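Local structure of endonuclease IV (Thermus thermophilus, 3AAM) at residues 20-25 with 249-254; 92-97 with 132-137; 222-227 with 256-261. The protein cleaves the phosphodiester backbone of DNA at apurinic or apyrimidinic sites during base excision repair, using bound metal ions, and has a 3'-5' exonuclease activity. One frame throughout, in Å; residues are numbered along the deposited sequence.

All three contacts lie within one TIM barrel, joining its helices, strands and loops. Contacts 1 and 3 share helix 253-267, the last helix of the chain, and touch through a salt bridge between Arg251 and Asp256; their centres are 14 Å apart, and their segments alternate along the sequence. Contact 1 reaches from the loop just ahead of that helix to helix 15-26, so an early helix is joined to the loop leading into the last one. Contact 2, where helix 82-100 packs by strand 135-139, is nested within the span closed by contact 1, closes before contact 3 opens, and lies 30 Å, centre to centre, from it, on the opposite side of the chain's centre.

Contact 1. Residues 20-25 with 249-254; sequences VEEATA and TPRGPE
Glu22 on helix 15-26 and Arg251, just ahead of helix 253-267, reach for each other from opposite directions and form a salt bridge, with Arg251 NH2 donating to Glu22 OE2 over 2.9 Å. The bond is nearly straight (162° at the hydrogen). The oxygen lies at the guanidinium edge, almost in its plane, yet the donor arrives from above the carboxylate, because the two flat groups are turned 54° apart. Glu22 gets there with an extended chain whose CG is anti to the backbone N (chi1 177°), whereas Arg251 is bent at chi2 and chi3.

The close fit is confined to these charged ends. The backbones stand well apart, Glu22 CA and Pro253 CA being 12.0 Å from each other, and only 63 Å² is buried in this surface contact. Beside the direct bond the link is indirect and runs through a water, which donates to Glu22 OE1 at 2.6 Å and accepts from Arg251 NH1 at 2.9 Å.

The strongest polar partner of Arg251 is Asp256, in the first turn of helix 253-267, with which NH2 also makes a salt bridge, while NH1 gives a weak hydrogen bond to His7 O. An alanine here is likely to leave Glu22 and Asp256 without their shared positive mate and the water without its NH1 donor. One guanidinium thus serves two carboxylates, which probably eases the repulsion between them and ties the first helix of the barrel to its last by charge.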
ATOM      1  N   VAL A  20      13.357  -9.512   3.703  1.00  9.22           N
ATOM      2  CA  VAL A  20      14.452  -8.557   3.610  1.00 10.22           C
ATOM      3  C   VAL A  20      15.526  -9.134   2.686  1.00  8.78           C
ATOM      4  O   VAL A  20      16.046  -8.442   1.812  1.00  9.52           O
ATOM      5  CB  VAL A  20      15.085  -8.272   4.995  1.00  9.68           C
ATOM      6  CG1 VAL A  20      16.206  -7.248   4.854  1.00 10.87           C
ATOM      7  CG2 VAL A  20      14.029  -7.760   5.961  1.00 11.04           C
ATOM      8  N   GLU A  21      15.846 -10.411   2.874  1.00 10.90           N
ATOM      9  CA  GLU A  21      16.861 -11.057   2.049  1.00  9.97           C
ATOM     10  C   GLU A  21      16.476 -11.100   0.579  1.00  8.63           C
ATOM     11  O   GLU A  21      17.316 -10.873  -0.294  1.00  8.87           O
ATOM     12  CB  GLU A  21      17.127 -12.479   2.539  1.00 10.78           C
ATOM     13  CG  GLU A  21      17.645 -12.551   3.962  1.00 12.17           C
ATOM     14  CD  GLU A  21      18.075 -13.946   4.347  1.00 15.23           C
ATOM     15  OE1 GLU A  21      18.293 -14.188   5.553  1.00 16.28           O
ATOM     16  OE2 GLU A  21      18.206 -14.798   3.441  1.00 17.43           O
ATOM     17  N   GLU A  22      15.208 -11.396   0.299  1.00  9.08           N
ATOM     18  CA  GLU A  22      14.748 -11.463  -1.081  1.00  8.67           C
ATOM     19  C   GLU A  22      14.780 -10.087  -1.742  1.00  8.66           C
ATOM     20  O   GLU A  22      15.081  -9.969  -2.932  1.00  7.64           O
ATOM     21  CB  GLU A  22      13.337 -12.058  -1.156  1.00  8.39           C
ATOM     22  CG  GLU A  22      12.775 -12.093  -2.575  1.00  9.04           C
ATOM     23  CD  GLU A  22      11.468 -12.850  -2.685  1.00  9.59           C
ATOM     24  OE1 GLU A  22      10.787 -13.020  -1.653  1.00 10.86           O
ATOM     25  OE2 GLU A  22      11.117 -13.264  -3.813  1.00 12.42           O
ATOM     26  N   ALA A  23      14.475  -9.047  -0.972  1.00  9.09           N
ATOM     27  CA  ALA A  23      14.507  -7.692  -1.511  1.00  7.33           C
ATOM     28  C   ALA A  23      15.930  -7.359  -1.946  1.00  9.00           C
ATOM     29  O   ALA A  23      16.148  -6.780  -3.011  1.00  7.97           O
ATOM     30  CB  ALA A  23      14.021  -6.692  -0.464  1.00  6.08           C
ATOM     31  N   THR A  24      16.906  -7.731  -1.124  1.00  9.66           N
ATOM     32  CA  THR A  24      18.300  -7.473  -1.458  1.00 11.00           C
ATOM     33  C   THR A  24      18.725  -8.291  -2.672  1.00 11.14           C
ATOM     34  O   THR A  24      19.408  -7.791  -3.566  1.00 11.82           O
ATOM     35  CB  THR A  24      19.235  -7.828  -0.285  1.00 11.94           C
ATOM     36  OG1 THR A  24      18.887  -7.035   0.856  1.00 12.38           O
ATOM     37  CG2 THR A  24      20.689  -7.557  -0.662  1.00 13.34           C
ATOM     38  N   ALA A  25      18.304  -9.551  -2.699  1.00  9.57           N
ATOM     39  CA  ALA A  25      18.655 -10.450  -3.793  1.00 10.06           C
ATOM     40  C   ALA A  25      18.093  -9.977  -5.131  1.00 10.97           C
ATOM     41  O   ALA A  25      18.760 -10.074  -6.168  1.00 11.12           O
ATOM     42  CB  ALA A  25      18.161 -11.860  -3.480  1.00  9.26           C
ATOM     43  N   THR A 249       1.299  -7.493  -7.874  1.00  5.96           N
ATOM     44  CA  THR A 249       0.836  -8.415  -8.903  1.00  5.60           C
ATOM     45  C   THR A 249       1.464  -9.789  -8.685  1.00  6.46           C
ATOM     46  O   THR A 249       2.332  -9.945  -7.836  1.00  6.55           O
ATOM     47  CB  THR A 249       1.211  -7.888 -10.294  1.00  6.57           C
ATOM     48  OG1 THR A 249       2.631  -7.708 -10.361  1.00  9.50           O
ATOM     49  CG2 THR A 249       0.519  -6.564 -10.562  1.00  7.94           C
ATOM     50  N   PRO A 250       1.022 -10.804  -9.443  1.00  6.79           N
ATOM     51  CA  PRO A 250       1.573 -12.156  -9.291  1.00  7.57           C
ATOM     52  C   PRO A 250       3.102 -12.193  -9.298  1.00  8.31           C
ATOM     53  O   PRO A 250       3.750 -11.512 -10.097  1.00  7.22           O
ATOM     54  CB  PRO A 250       0.950 -12.903 -10.462  1.00  7.51           C
ATOM     55  CG  PRO A 250      -0.408 -12.265 -10.548  1.00  7.86           C
ATOM     56  CD  PRO A 250      -0.068 -10.793 -10.435  1.00  6.44           C
ATOM     57  N   ARG A 251       3.660 -13.014  -8.412  1.00  7.22           N
ATOM     58  CA  ARG A 251       5.105 -13.133  -8.258  1.00  8.36           C
ATOM     59  C   ARG A 251       5.692 -14.381  -8.905  1.00  7.54           C
ATOM     60  O   ARG A 251       5.024 -15.402  -9.030  1.00  9.26           O
ATOM     61  CB  ARG A 251       5.447 -13.139  -6.771  1.00  8.09           C
ATOM     62  CG  ARG A 251       5.000 -11.890  -6.012  1.00  8.87           C
ATOM     63  CD  ARG A 251       5.858 -10.696  -6.398  1.00  8.96           C
ATOM     64  NE  ARG A 251       7.259 -11.096  -6.468  1.00  8.14           N
ATOM     65  CZ  ARG A 251       7.950 -11.585  -5.444  1.00  6.93           C
ATOM     66  NH1 ARG A 251       7.383 -11.719  -4.252  1.00  8.66           N
ATOM     67  NH2 ARG A 251       9.196 -11.999  -5.628  1.00  8.63           N
ATOM     68  N   GLY A 252       6.959 -14.289  -9.296  1.00  7.50           N
ATOM     69  CA  GLY A 252       7.630 -15.420  -9.912  1.00  7.37           C
ATOM     70  C   GLY A 252       8.846 -14.952 -10.680  1.00  8.44           C
ATOM     71  O   GLY A 252       8.956 -13.765 -10.988  1.00  6.93           O
ATOM     72  N   PRO A 253       9.787 -15.848 -11.008  1.00  8.09           N
ATOM     73  CA  PRO A 253      10.962 -15.388 -11.751  1.00  8.49           C
ATOM     74  C   PRO A 253      10.635 -14.646 -13.053  1.00  8.70           C
ATOM     75  O   PRO A 253      11.198 -13.584 -13.317  1.00 10.26           O
ATOM     76  CB  PRO A 253      11.747 -16.682 -11.977  1.00  8.28           C
ATOM     77  CG  PRO A 253      11.451 -17.454 -10.723  1.00  9.05           C
ATOM     78  CD  PRO A 253       9.955 -17.244 -10.566  1.00  8.06           C
ATOM     79  N   GLU A 254       9.724 -15.192 -13.855  1.00  9.56           N
ATOM     80  CA  GLU A 254       9.343 -14.563 -15.119  1.00 10.72           C
ATOM     81  C   GLU A 254       8.636 -13.231 -14.886  1.00  9.14           C
ATOM     82  O   GLU A 254       8.974 -12.222 -15.513  1.00  8.74           O
ATOM     83  CB  GLU A 254       8.436 -15.499 -15.925  1.00 14.17           C
ATOM     84  CG  GLU A 254       7.914 -14.926 -17.249  1.00 18.79           C
ATOM     85  CD  GLU A 254       6.759 -13.955 -17.068  1.00 22.99           C
ATOM     86  OE1 GLU A 254       5.779 -14.315 -16.380  1.00 23.35           O
ATOM     87  OE2 GLU A 254       6.825 -12.834 -17.618  1.00 25.90           O
TER
HETATM   88  O   HOH W   1       8.249 -13.465  -2.114  1.00  8.30           O

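Contact 2. Residues 92-97 with 132-137; sequences DDLEKA and SRPVLL
Pro134 sets its ring against two residues of helix 82-100, and the apolar contacts carry this buried interface. Its CG lies 4.0 Å from Ala97 CB and 4.1 Å from Leu94 CD2, reaching both residues one helical turn apart. The cis peptide bond before Pro134 lies at the bend by which the chain enters strand 135-139. Leu94 holds CG anti to its carbonyl carbon (chi1 -68°), and its CD2 branch also comes within 4.3 Å of Leu136 CB, so one methyl touches both the proline and the strand.

A second kind of contact is carbon against backbone oxygen: Leu94 O faces Pro134 CG at 3.7 Å, a van der Waals approach of ring to helix.

Charged groups take no part across the interface. Lys96 NZ instead bonds Asp92 OD1 along the helix at 2.8 Å, using the syn lone pair of that oxygen, and Asp92 OD2 pairs with Lys36.

Around the contact, Leu94 also packs on Val105 of strand 104-107 and on Leu125 of helix 114-128, while Val135 and Leu137 bond to strand 104-107 through their backbones. Helices laid against parallel strands in this way, with aliphatic side chains between them, form the outer layer of a TIM barrel.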
ATOM      1  N   ASP A  92      -3.182  -5.049  15.245  1.00  9.75           N
ATOM      2  CA  ASP A  92      -2.101  -6.030  15.262  1.00  9.73           C
ATOM      3  C   ASP A  92      -1.062  -5.657  14.210  1.00  9.97           C
ATOM      4  O   ASP A  92       0.136  -5.706  14.477  1.00 10.60           O
ATOM      5  CB  ASP A  92      -2.644  -7.437  14.987  1.00 11.00           C
ATOM      6  CG  ASP A  92      -1.540  -8.450  14.713  1.00 12.24           C
ATOM      7  OD1 ASP A  92      -0.747  -8.746  15.633  1.00 13.29           O
ATOM      8  OD2 ASP A  92      -1.469  -8.950  13.571  1.00 14.01           O
ATOM      9  N   ASP A  93      -1.519  -5.283  13.016  1.00  9.91           N
ATOM     10  CA  ASP A  93      -0.597  -4.890  11.952  1.00  9.25           C
ATOM     11  C   ASP A  93       0.274  -3.727  12.413  1.00  8.07           C
ATOM     12  O   ASP A  93       1.477  -3.711  12.178  1.00  8.44           O
ATOM     13  CB  ASP A  93      -1.343  -4.453  10.685  1.00 10.20           C
ATOM     14  CG  ASP A  93      -2.057  -5.597   9.987  1.00 11.21           C
ATOM     15  OD1 ASP A  93      -1.533  -6.731   9.991  1.00 11.72           O
ATOM     16  OD2 ASP A  93      -3.142  -5.351   9.413  1.00 12.74           O
ATOM     17  N   LEU A  94      -0.343  -2.747  13.065  1.00  7.91           N
ATOM     18  CA  LEU A  94       0.383  -1.573  13.541  1.00  7.49           C
ATOM     19  C   LEU A  94       1.387  -1.915  14.639  1.00  7.46           C
ATOM     20  O   LEU A  94       2.496  -1.384  14.659  1.00  9.23           O
ATOM     21  CB  LEU A  94      -0.609  -0.524  14.040  1.00  8.73           C
ATOM     22  CG  LEU A  94      -1.484   0.110  12.957  1.00  7.12           C
ATOM     23  CD1 LEU A  94      -2.669   0.825  13.582  1.00  9.12           C
ATOM     24  CD2 LEU A  94      -0.647   1.073  12.132  1.00 10.22           C
ATOM     25  N   GLU A  95       0.985  -2.794  15.552  1.00  7.56           N
ATOM     26  CA  GLU A  95       1.844  -3.219  16.650  1.00  9.01           C
ATOM     27  C   GLU A  95       3.047  -3.994  16.111  1.00  9.48           C
ATOM     28  O   GLU A  95       4.179  -3.791  16.558  1.00 10.77           O
ATOM     29  CB  GLU A  95       1.043  -4.081  17.631  1.00  9.97           C
ATOM     30  CG  GLU A  95       0.027  -3.285  18.449  1.00 11.27           C
ATOM     31  CD  GLU A  95      -1.128  -4.132  18.952  1.00 14.88           C
ATOM     32  OE1 GLU A  95      -0.997  -5.373  18.984  1.00 15.86           O
ATOM     33  OE2 GLU A  95      -2.171  -3.550  19.328  1.00 13.99           O
ATOM     34  N   LYS A  96       2.798  -4.871  15.142  1.00  8.41           N
ATOM     35  CA  LYS A  96       3.865  -5.661  14.543  1.00  9.23           C
ATOM     36  C   LYS A  96       4.808  -4.729  13.781  1.00 10.37           C
ATOM     37  O   LYS A  96       6.028  -4.875  13.848  1.00  9.73           O
ATOM     38  CB  LYS A  96       3.273  -6.728  13.609  1.00 10.87           C
ATOM     39  CG  LYS A  96       2.470  -7.820  14.333  1.00 12.57           C
ATOM     40  CD  LYS A  96       3.390  -8.797  15.054  1.00 12.11           C
ATOM     41  CE  LYS A  96       2.661  -9.622  16.122  1.00 12.99           C
ATOM     42  NZ  LYS A  96       1.530 -10.445  15.609  1.00 13.64           N
ATOM     43  N   ALA A  97       4.242  -3.759  13.070  1.00  8.79           N
ATOM     44  CA  ALA A  97       5.057  -2.808  12.324  1.00  8.77           C
ATOM     45  C   ALA A  97       5.961  -2.022  13.277  1.00  9.03           C
ATOM     46  O   ALA A  97       7.134  -1.785  12.983  1.00  9.13           O
ATOM     47  CB  ALA A  97       4.164  -1.851  11.536  1.00  8.52           C
ATOM     48  N   SER A 132       3.936   8.710  16.467  1.00 34.67           N
ATOM     49  CA  SER A 132       4.189   9.266  15.146  1.00 34.17           C
ATOM     50  C   SER A 132       4.675   8.176  14.195  1.00 33.32           C
ATOM     51  O   SER A 132       4.757   8.381  12.985  1.00 33.35           O
ATOM     52  CB  SER A 132       5.229  10.384  15.238  1.00 35.46           C
ATOM     53  OG  SER A 132       4.770  11.426  16.081  1.00 36.44           O
ATOM     54  N   ARG A 133       4.979   7.010  14.755  1.00 32.55           N
ATOM     55  CA  ARG A 133       5.468   5.880  13.978  1.00 31.03           C
ATOM     56  C   ARG A 133       4.928   4.589  14.593  1.00 27.98           C
ATOM     57  O   ARG A 133       4.987   4.405  15.808  1.00 29.74           O
ATOM     58  CB  ARG A 133       6.998   5.872  14.006  1.00 33.47           C
ATOM     59  CG  ARG A 133       7.660   4.896  13.056  1.00 36.42           C
ATOM     60  CD  ARG A 133       9.140   4.763  13.385  1.00 38.55           C
ATOM     61  NE  ARG A 133       9.849   3.909  12.438  1.00 40.27           N
ATOM     62  CZ  ARG A 133      10.212   4.288  11.219  1.00 41.05           C
ATOM     63  NH1 ARG A 133       9.935   5.514  10.796  1.00 41.70           N
ATOM     64  NH2 ARG A 133      10.851   3.442  10.422  1.00 41.29           N
ATOM     65  N   PRO A 134       4.395   3.675  13.765  1.00 23.79           N
ATOM     66  CA  PRO A 134       4.264   3.777  12.310  1.00 20.03           C
ATOM     67  C   PRO A 134       3.100   4.660  11.882  1.00 16.23           C
ATOM     68  O   PRO A 134       2.262   5.044  12.695  1.00 15.61           O
ATOM     69  CB  PRO A 134       4.062   2.328  11.888  1.00 20.84           C
ATOM     70  CG  PRO A 134       3.251   1.788  13.010  1.00 21.08           C
ATOM     71  CD  PRO A 134       3.957   2.347  14.231  1.00 24.28           C
ATOM     72  N   VAL A 135       3.061   4.977  10.594  1.00 12.32           N
ATOM     73  CA  VAL A 135       2.000   5.800  10.036  1.00 11.44           C
ATOM     74  C   VAL A 135       1.011   4.916   9.278  1.00  9.33           C
ATOM     75  O   VAL A 135       1.410   4.088   8.462  1.00 10.87           O
ATOM     76  CB  VAL A 135       2.568   6.848   9.057  1.00 11.66           C
ATOM     77  CG1 VAL A 135       1.431   7.655   8.437  1.00 11.21           C
ATOM     78  CG2 VAL A 135       3.546   7.767   9.788  1.00 15.13           C
ATOM     79  N   LEU A 136      -0.276   5.093   9.556  1.00  8.62           N
ATOM     80  CA  LEU A 136      -1.318   4.325   8.880  1.00  6.99           C
ATOM     81  C   LEU A 136      -1.733   5.055   7.608  1.00  8.17           C
ATOM     82  O   LEU A 136      -2.032   6.249   7.636  1.00  8.54           O
ATOM     83  CB  LEU A 136      -2.528   4.146   9.803  1.00  8.71           C
ATOM     84  CG  LEU A 136      -3.743   3.397   9.243  1.00  7.91           C
ATOM     85  CD1 LEU A 136      -3.370   1.978   8.831  1.00  8.45           C
ATOM     86  CD2 LEU A 136      -4.832   3.361  10.313  1.00 10.41           C
ATOM     87  N   LEU A 137      -1.742   4.324   6.497  1.00  8.47           N
ATOM     88  CA  LEU A 137      -2.100   4.873   5.198  1.00  8.38           C
ATOM     89  C   LEU A 137      -3.410   4.275   4.717  1.00  7.36           C
ATOM     90  O   LEU A 137      -3.618   3.068   4.821  1.00  6.30           O
ATOM     91  CB  LEU A 137      -1.014   4.546   4.171  1.00  8.25           C
ATOM     92  CG  LEU A 137       0.411   4.983   4.489  1.00  7.98           C
ATOM     93  CD1 LEU A 137       1.343   4.582   3.355  1.00  8.25           C
ATOM     94  CD2 LEU A 137       0.433   6.489   4.703  1.00  8.04           C
TER

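Contact 3. Residues 222-227 with 256-261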
ATOM      1  N   LEU A 222       3.224  -4.193 -14.949  1.00  6.36           N
ATOM      2  CA  LEU A 222       3.573  -2.979 -15.674  1.00  6.63           C
ATOM      3  C   LEU A 222       3.513  -3.246 -17.176  1.00  8.51           C
ATOM      4  O   LEU A 222       3.964  -4.290 -17.652  1.00  9.06           O
ATOM      5  CB  LEU A 222       4.970  -2.509 -15.268  1.00  6.09           C
ATOM      6  CG  LEU A 222       5.124  -2.235 -13.768  1.00  6.46           C
ATOM      7  CD1 LEU A 222       6.560  -1.837 -13.473  1.00  8.12           C
ATOM      8  CD2 LEU A 222       4.159  -1.143 -13.329  1.00  9.11           C
ATOM      9  N   LEU A 223       2.935  -2.296 -17.906  1.00  9.75           N
ATOM     10  CA  LEU A 223       2.768  -2.372 -19.359  1.00 10.22           C
ATOM     11  C   LEU A 223       1.802  -3.457 -19.832  1.00 11.75           C
ATOM     12  O   LEU A 223       1.613  -3.630 -21.034  1.00 14.69           O
ATOM     13  CB  LEU A 223       4.122  -2.564 -20.058  1.00 11.05           C
ATOM     14  CG  LEU A 223       5.143  -1.428 -19.917  1.00 11.81           C
ATOM     15  CD1 LEU A 223       6.330  -1.691 -20.845  1.00 12.65           C
ATOM     16  CD2 LEU A 223       4.494  -0.099 -20.266  1.00 14.67           C
ATOM     17  N   GLN A 224       1.175  -4.174 -18.902  1.00  9.15           N
ATOM     18  CA  GLN A 224       0.248  -5.237 -19.281  1.00  8.86           C
ATOM     19  C   GLN A 224      -1.226  -4.908 -19.051  1.00  9.00           C
ATOM     20  O   GLN A 224      -2.099  -5.753 -19.264  1.00 11.38           O
ATOM     21  CB  GLN A 224       0.606  -6.532 -18.548  1.00  9.57           C
ATOM     22  CG  GLN A 224       1.931  -7.133 -18.988  1.00 10.53           C
ATOM     23  CD  GLN A 224       2.200  -8.477 -18.348  1.00 11.26           C
ATOM     24  OE1 GLN A 224       1.273  -9.161 -17.910  1.00 11.40           O
ATOM     25  NE2 GLN A 224       3.467  -8.876 -18.311  1.00 11.10           N
ATOM     26  N   GLY A 225      -1.496  -3.677 -18.629  1.00  9.09           N
ATOM     27  CA  GLY A 225      -2.863  -3.262 -18.378  1.00  9.09           C
ATOM     28  C   GLY A 225      -3.335  -2.143 -19.285  1.00  8.81           C
ATOM     29  O   GLY A 225      -2.712  -1.849 -20.303  1.00 10.45           O
ATOM     30  N   LYS A 226      -4.434  -1.501 -18.899  1.00  9.34           N
ATOM     31  CA  LYS A 226      -5.014  -0.422 -19.690  1.00  9.92           C
ATOM     32  C   LYS A 226      -4.391   0.948 -19.448  1.00 10.84           C
ATOM     33  O   LYS A 226      -4.647   1.886 -20.204  1.00 11.78           O
ATOM     34  CB  LYS A 226      -6.523  -0.347 -19.434  1.00 13.55           C
ATOM     35  CG  LYS A 226      -7.255  -1.660 -19.681  1.00 17.87           C
ATOM     36  CD  LYS A 226      -7.023  -2.173 -21.091  1.00 20.37           C
ATOM     37  CE  LYS A 226      -7.704  -3.520 -21.311  1.00 23.51           C
ATOM     38  NZ  LYS A 226      -7.323  -4.124 -22.622  1.00 24.77           N
ATOM     39  N   ILE A 227      -3.582   1.077 -18.403  1.00  8.44           N
ATOM     40  CA  ILE A 227      -2.948   2.358 -18.124  1.00  7.74           C
ATOM     41  C   ILE A 227      -1.645   2.464 -18.909  1.00  8.69           C
ATOM     42  O   ILE A 227      -1.297   3.534 -19.409  1.00 10.87           O
ATOM     43  CB  ILE A 227      -2.676   2.530 -16.617  1.00  7.83           C
ATOM     44  CG1 ILE A 227      -3.993   2.382 -15.850  1.00  8.75           C
ATOM     45  CG2 ILE A 227      -2.062   3.911 -16.356  1.00  8.15           C
ATOM     46  CD1 ILE A 227      -3.848   2.379 -14.337  1.00  8.26           C
ATOM     47  N   ASP A 256       8.628 -11.316 -12.135  1.00  8.22           N
ATOM     48  CA  ASP A 256       9.520 -10.366 -11.490  1.00  6.89           C
ATOM     49  C   ASP A 256      10.511  -9.773 -12.496  1.00  7.39           C
ATOM     50  O   ASP A 256      10.752  -8.571 -12.488  1.00  8.40           O
ATOM     51  CB  ASP A 256      10.298 -11.036 -10.355  1.00  7.81           C
ATOM     52  CG  ASP A 256       9.410 -11.479  -9.200  1.00  7.67           C
ATOM     53  OD1 ASP A 256       8.182 -11.232  -9.223  1.00  8.32           O
ATOM     54  OD2 ASP A 256       9.957 -12.078  -8.254  1.00  7.85           O
ATOM     55  N   ALA A 257      11.076 -10.611 -13.364  1.00  8.19           N
ATOM     56  CA  ALA A 257      12.040 -10.120 -14.349  1.00  9.14           C
ATOM     57  C   ALA A 257      11.415  -9.059 -15.242  1.00  8.45           C
ATOM     58  O   ALA A 257      12.039  -8.037 -15.528  1.00  9.58           O
ATOM     59  CB  ALA A 257      12.569 -11.277 -15.198  1.00 10.39           C
ATOM     60  N   TRP A 258      10.190  -9.315 -15.689  1.00  7.94           N
ATOM     61  CA  TRP A 258       9.460  -8.379 -16.544  1.00  7.18           C
ATOM     62  C   TRP A 258       9.275  -7.041 -15.833  1.00  6.97           C
ATOM     63  O   TRP A 258       9.654  -5.985 -16.345  1.00  7.75           O
ATOM     64  CB  TRP A 258       8.089  -8.973 -16.910  1.00  8.72           C
ATOM     65  CG  TRP A 258       7.167  -8.043 -17.672  1.00  9.17           C
ATOM     66  CD1 TRP A 258       6.542  -6.924 -17.190  1.00  8.81           C
ATOM     67  CD2 TRP A 258       6.763  -8.163 -19.044  1.00  9.45           C
ATOM     68  NE1 TRP A 258       5.778  -6.343 -18.174  1.00  8.63           N
ATOM     69  CE2 TRP A 258       5.897  -7.081 -19.322  1.00  8.86           C
ATOM     70  CE3 TRP A 258       7.051  -9.079 -20.067  1.00 10.60           C
ATOM     71  CZ2 TRP A 258       5.316  -6.887 -20.580  1.00  8.49           C
ATOM     72  CZ3 TRP A 258       6.473  -8.884 -21.318  1.00  9.69           C
ATOM     73  CH2 TRP A 258       5.616  -7.796 -21.562  1.00  8.87           C
ATOM     74  N   ASN A 259       8.691  -7.087 -14.644  1.00  6.04           N
ATOM     75  CA  ASN A 259       8.445  -5.869 -13.894  1.00  5.16           C
ATOM     76  C   ASN A 259       9.706  -5.105 -13.523  1.00  5.85           C
ATOM     77  O   ASN A 259       9.722  -3.880 -13.586  1.00  6.27           O
ATOM     78  CB  ASN A 259       7.620  -6.201 -12.653  1.00  5.76           C
ATOM     79  CG  ASN A 259       6.209  -6.633 -13.004  1.00  4.98           C
ATOM     80  OD1 ASN A 259       5.694  -7.622 -12.479  1.00  8.38           O
ATOM     81  ND2 ASN A 259       5.571  -5.884 -13.899  1.00  5.02           N
ATOM     82  N   LEU A 260      10.764  -5.807 -13.128  1.00  7.51           N
ATOM     83  CA  LEU A 260      12.002  -5.127 -12.771  1.00  7.03           C
ATOM     84  C   LEU A 260      12.631  -4.456 -13.990  1.00  7.09           C
ATOM     85  O   LEU A 260      13.180  -3.358 -13.892  1.00  6.93           O
ATOM     86  CB  LEU A 260      12.992  -6.107 -12.131  1.00  7.39           C
ATOM     87  CG  LEU A 260      12.596  -6.578 -10.729  1.00  8.86           C
ATOM     88  CD1 LEU A 260      13.561  -7.643 -10.245  1.00 11.74           C
ATOM     89  CD2 LEU A 260      12.584  -5.388  -9.776  1.00  9.01           C
ATOM     90  N   ARG A 261      12.546  -5.108 -15.144  1.00  7.93           N
ATOM     91  CA  ARG A 261      13.104  -4.526 -16.356  1.00  7.69           C
ATOM     92  C   ARG A 261      12.356  -3.243 -16.720  1.00  6.64           C
ATOM     93  O   ARG A 261      12.964  -2.275 -17.172  1.00  7.50           O
ATOM     94  CB  ARG A 261      13.065  -5.551 -17.497  1.00  6.52           C
ATOM     95  CG  ARG A 261      14.231  -6.548 -17.429  1.00  9.04           C
ATOM     96  CD  ARG A 261      13.935  -7.830 -18.190  1.00  9.62           C
ATOM     97  NE  ARG A 261      13.579  -7.570 -19.582  1.00  9.93           N
ATOM     98  CZ  ARG A 261      14.452  -7.401 -20.570  1.00 11.70           C
ATOM     99  NH1 ARG A 261      15.755  -7.464 -20.337  1.00 10.93           N
ATOM    100  NH2 ARG A 261      14.015  -7.164 -21.799  1.00 11.59           N
TER
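Leu222 meets helix 253-267 through both its backbone and its side chain. Its carbonyl oxygen accepts a hydrogen bond from Trp258 NE1, at 2.8 Å from Leu222 O and nearly straight (166° at the hydrogen). The oxygen sits at the indole edge, close to the ring plane. Trp258 places its indole there by holding CG anti to the backbone N (chi1 174°), which swings the ring out toward the loop. The leucine side chain runs obliquely across that of Asn259, with Leu222 CD1 at 3.8 Å from the backbone Asn259 O.

Leu223 follows with a positive phi, its backbone in the left-handed region, and both leucines pack further along the same helix, Leu222 on Val262 and Phe263, Leu223 on Val262 and Trp266. The loop follows the short strand 219-220, which pairs antiparallel with barrel strand 202-208 and carries the manganese ligand His219, whose side chain is about 9 Å from that of Leu222. Helix 253-267, against which the loop leans, follows strand 244-247 of the TIM barrel.

Gln224 comes at Trp258 from over a ring face. The amide stands almost upright on the indole, the planes 85° apart, with NE2 3.2 Å above the ring and centred over it. Lower on the side chain, Gln224 CG lies 3.7 Å from Trp258 CZ2, so CG touches the six-membered ring near that atom. Gln224 NE2 is 3.4 Å from Trp258 NE1, but both are donors and do not bond; the indole N-H is directed instead to Leu222 O.

Past this point the loop turns from the helix, and Ile227 N donates to the carboxylate of Asp207.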